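Local coordinates for protein glucose-6-phosphate 1-dehydrogenase (PDB 7E6I) that catalyses the NADP-dependent oxidation of glucose 6-phosphate to 6-phosphogluconolactone, the entry step of the oxidative pentose-phosphate pathway, at residues 3-8 / 144-149. Residues are numbered along the deposited sequence; the frame is centred on the assembly and turned at random.
Sequences TQFDEN and SGIQRV
In the nucleotide-binding Rossmann domain, Phe5 and Thr3 of the N-terminal lead-in to the first strand, 10-14, pack against Ile146 and Arg148 at the start of strand 146-152. The contact is carried by the Arg148 guanidinium, which lies flat over one face of the Phe5 ring, the planes differing by 10°. CZ of Arg148 stands over that face, 4.0 Å from the ring centroid, the geometry of a cation-pi stack. NH1 of Arg148 sits over the ring centre, 3.4 Å from CE1 of Phe5. The side chain is extended from CG to NE, which carries the charged group out from the strand to meet the ring coming from the opposite direction. At its edge the same guanidinium donates from NH2 to the carbonyl O of Thr3, 2.5 Å away; the N-H...O angle of 167° is nearly straight, and the acceptor lies close to the guanidinium plane. Face and edge are thus both engaged, which limits rotation of the group, and NH1 has a further, weak hydrogen bond to the Leu423 carbonyl. Ile146 meets the Phe5 ring at its edge, in plane, its CG1 3.5 Å from CZ of Phe5; CG1 is turned to that edge by a first torsion that sets it anti to the backbone N. The ring of His117, from the neighbouring strand 117-122, also stacks with Phe5. A leucine in place of Arg148 would probably leave the Thr3 carbonyl without this donor and the Phe5 face without its cationic partner. With strand 146-152 paired in parallel to 117-122 and lying two places from 10-14 in the sheet, the arrangement ties an N-terminal extension across strand beginnings of a parallel Rossmann sheet.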
ATOM      1  N   THR A   3      20.968 -12.288   2.505  1.00 44.89           N
ATOM      2  CA  THR A   3      21.959 -11.645   3.352  1.00 44.75           C
ATOM      3  C   THR A   3      21.389 -10.396   4.008  1.00 46.34           C
ATOM      4  O   THR A   3      20.796  -9.543   3.337  1.00 46.14           O
ATOM      5  CB  THR A   3      23.187 -11.298   2.520  1.00 49.50           C
ATOM      6  OG1 THR A   3      23.584 -12.451   1.764  1.00 47.38           O
ATOM      7  CG2 THR A   3      24.326 -10.842   3.420  1.00 48.59           C
ATOM      8  N   GLN A   4      21.572 -10.276   5.320  1.00 45.78           N
ATOM      9  CA  GLN A   4      21.093  -9.103   6.036  1.00 44.32           C
ATOM     10  C   GLN A   4      22.144  -7.997   6.024  1.00 47.08           C
ATOM     11  O   GLN A   4      23.348  -8.254   6.067  1.00 49.39           O
ATOM     12  CB  GLN A   4      20.714  -9.464   7.466  1.00 45.90           C
ATOM     13  CG  GLN A   4      19.579 -10.498   7.535  1.00 51.29           C
ATOM     14  CD  GLN A   4      19.110 -10.752   8.958  1.00 55.12           C
ATOM     15  OE1 GLN A   4      19.693 -10.233   9.918  1.00 61.12           O
ATOM     16  NE2 GLN A   4      18.065 -11.558   9.106  1.00 52.70           N
ATOM     17  N   PHE A   5      21.668  -6.759   5.922  1.00 46.61           N
ATOM     18  CA  PHE A   5      22.502  -5.565   5.871  1.00 44.71           C
ATOM     19  C   PHE A   5      22.548  -4.980   7.278  1.00 49.84           C
ATOM     20  O   PHE A   5      21.511  -4.562   7.809  1.00 46.74           O
ATOM     21  CB  PHE A   5      21.936  -4.520   4.902  1.00 40.72           C
ATOM     22  CG  PHE A   5      22.115  -4.843   3.431  1.00 39.84           C
ATOM     23  CD1 PHE A   5      22.561  -6.088   3.009  1.00 39.31           C
ATOM     24  CD2 PHE A   5      21.801  -3.879   2.459  1.00 40.54           C
ATOM     25  CE1 PHE A   5      22.697  -6.374   1.647  1.00 38.31           C
ATOM     26  CE2 PHE A   5      21.935  -4.146   1.086  1.00 36.97           C
ATOM     27  CZ  PHE A   5      22.382  -5.397   0.680  1.00 41.14           C
ATOM     28  N   ASP A   6      23.742  -4.940   7.874  1.00 53.86           N
ATOM     29  CA  ASP A   6      23.909  -4.422   9.229  1.00 52.84           C
ATOM     30  C   ASP A   6      25.000  -3.358   9.266  1.00 55.54           C
ATOM     31  O   ASP A   6      24.700  -2.162   9.251  1.00 60.87           O
ATOM     32  CB  ASP A   6      24.229  -5.561  10.202  1.00 55.16           C
ATOM     33  CG  ASP A   6      23.885  -5.224  11.656  1.00 59.02           C
ATOM     34  OD1 ASP A   6      23.427  -4.090  11.937  1.00 55.65           O
ATOM     35  OD2 ASP A   6      24.078  -6.109  12.527  1.00 61.07           O
ATOM     36  N   GLU A   7      26.262  -3.775   9.285  1.00 57.72           N
ATOM     37  CA  GLU A   7      27.387  -2.859   9.471  1.00 56.92           C
ATOM     38  C   GLU A   7      27.893  -2.324   8.137  1.00 53.84           C
ATOM     39  O   GLU A   7      27.968  -3.054   7.146  1.00 53.47           O
ATOM     40  CB  GLU A   7      28.541  -3.546  10.208  1.00 56.74           C
ATOM     41  CG  GLU A   7      28.125  -4.602  11.236  1.00 63.06           C
ATOM     42  CD  GLU A   7      27.723  -5.957  10.609  1.00 69.07           C
ATOM     43  OE1 GLU A   7      28.198  -6.278   9.493  1.00 71.27           O
ATOM     44  OE2 GLU A   7      26.924  -6.700  11.235  1.00 68.45           O
ATOM     45  N   ASN A   8      28.231  -1.035   8.124  1.00 54.51           N
ATOM     46  CA  ASN A   8      28.892  -0.393   6.984  1.00 56.02           C
ATOM     47  C   ASN A   8      28.055  -0.466   5.709  1.00 54.37           C
ATOM     48  O   ASN A   8      28.587  -0.424   4.595  1.00 49.35           O
ATOM     49  CB  ASN A   8      30.286  -0.987   6.756  1.00 57.58           C
ATOM     50  CG  ASN A   8      31.082  -1.080   8.037  1.00 56.27           C
ATOM     51  OD1 ASN A   8      31.062  -0.159   8.855  1.00 55.70           O
ATOM     52  ND2 ASN A   8      31.753  -2.209   8.240  1.00 56.95           N
ATOM     53  N   SER A 144      30.756  -8.349  -6.852  1.00 53.26           N
ATOM     54  CA  SER A 144      31.303  -8.926  -5.632  1.00 57.17           C
ATOM     55  C   SER A 144      30.721  -8.293  -4.372  1.00 56.52           C
ATOM     56  O   SER A 144      31.276  -8.466  -3.281  1.00 58.77           O
ATOM     57  CB  SER A 144      32.822  -8.789  -5.633  1.00 59.83           C
ATOM     58  OG  SER A 144      33.180  -7.575  -4.996  1.00 63.91           O
ATOM     59  N   GLY A 145      29.641  -7.539  -4.498  1.00 56.70           N
ATOM     60  CA  GLY A 145      28.874  -7.103  -3.350  1.00 54.23           C
ATOM     61  C   GLY A 145      27.420  -7.407  -3.629  1.00 49.60           C
ATOM     62  O   GLY A 145      27.113  -8.075  -4.622  1.00 51.23           O
ATOM     63  N   ILE A 146      26.511  -6.934  -2.788  1.00 47.02           N
ATOM     64  CA  ILE A 146      25.086  -7.052  -3.068  1.00 45.28           C
ATOM     65  C   ILE A 146      24.463  -5.660  -3.016  1.00 42.45           C
ATOM     66  O   ILE A 146      24.721  -4.888  -2.083  1.00 42.60           O
ATOM     67  CB  ILE A 146      24.398  -8.046  -2.104  1.00 46.01           C
ATOM     68  CG1 ILE A 146      22.909  -7.729  -1.932  1.00 45.39           C
ATOM     69  CG2 ILE A 146      25.141  -8.152  -0.775  1.00 49.89           C
ATOM     70  CD1 ILE A 146      22.040  -8.214  -3.113  1.00 51.96           C
ATOM     71  N   GLN A 147      23.685  -5.325  -4.043  1.00 38.94           N
ATOM     72  CA  GLN A 147      22.972  -4.056  -4.116  1.00 42.24           C
ATOM     73  C   GLN A 147      21.477  -4.311  -4.275  1.00 40.04           C
ATOM     74  O   GLN A 147      21.063  -5.250  -4.965  1.00 40.79           O
ATOM     75  CB  GLN A 147      23.467  -3.180  -5.280  1.00 37.12           C
ATOM     76  CG  GLN A 147      23.665  -3.945  -6.565  1.00 41.64           C
ATOM     77  CD  GLN A 147      25.130  -4.327  -6.770  1.00 47.24           C
ATOM     78  OE1 GLN A 147      26.022  -3.492  -6.623  1.00 48.32           O
ATOM     79  NE2 GLN A 147      25.382  -5.599  -7.082  1.00 45.39           N
ATOM     80  N   ARG A 148      20.677  -3.464  -3.638  1.00 35.87           N
ATOM     81  CA  ARG A 148      19.227  -3.538  -3.694  1.00 35.39           C
ATOM     82  C   ARG A 148      18.681  -2.153  -4.005  1.00 37.51           C
ATOM     83  O   ARG A 148      19.151  -1.157  -3.449  1.00 38.33           O
ATOM     84  CB  ARG A 148      18.654  -4.048  -2.367  1.00 34.54           C
ATOM     85  CG  ARG A 148      18.985  -5.500  -2.071  1.00 36.36           C
ATOM     86  CD  ARG A 148      18.631  -5.890  -0.640  1.00 35.89           C
ATOM     87  NE  ARG A 148      19.110  -7.233  -0.327  1.00 38.20           N
ATOM     88  CZ  ARG A 148      19.440  -7.650   0.893  1.00 37.98           C
ATOM     89  NH1 ARG A 148      19.344  -6.831   1.937  1.00 34.43           N
ATOM     90  NH2 ARG A 148      19.869  -8.895   1.063  1.00 41.13           N
ATOM     91  N   VAL A 149      17.700  -2.071  -4.896  1.00 34.15           N
ATOM     92  CA  VAL A 149      17.093  -0.784  -5.205  1.00 34.43           C
ATOM     93  C   VAL A 149      15.605  -0.842  -4.871  1.00 34.28           C
ATOM     94  O   VAL A 149      14.920  -1.816  -5.196  1.00 32.79           O
ATOM     95  CB  VAL A 149      17.352  -0.345  -6.663  1.00 36.87           C
ATOM     96  CG1 VAL A 149      17.919  -1.483  -7.510  1.00 34.40           C
ATOM     97  CG2 VAL A 149      16.106   0.273  -7.290  1.00 36.16           C
TER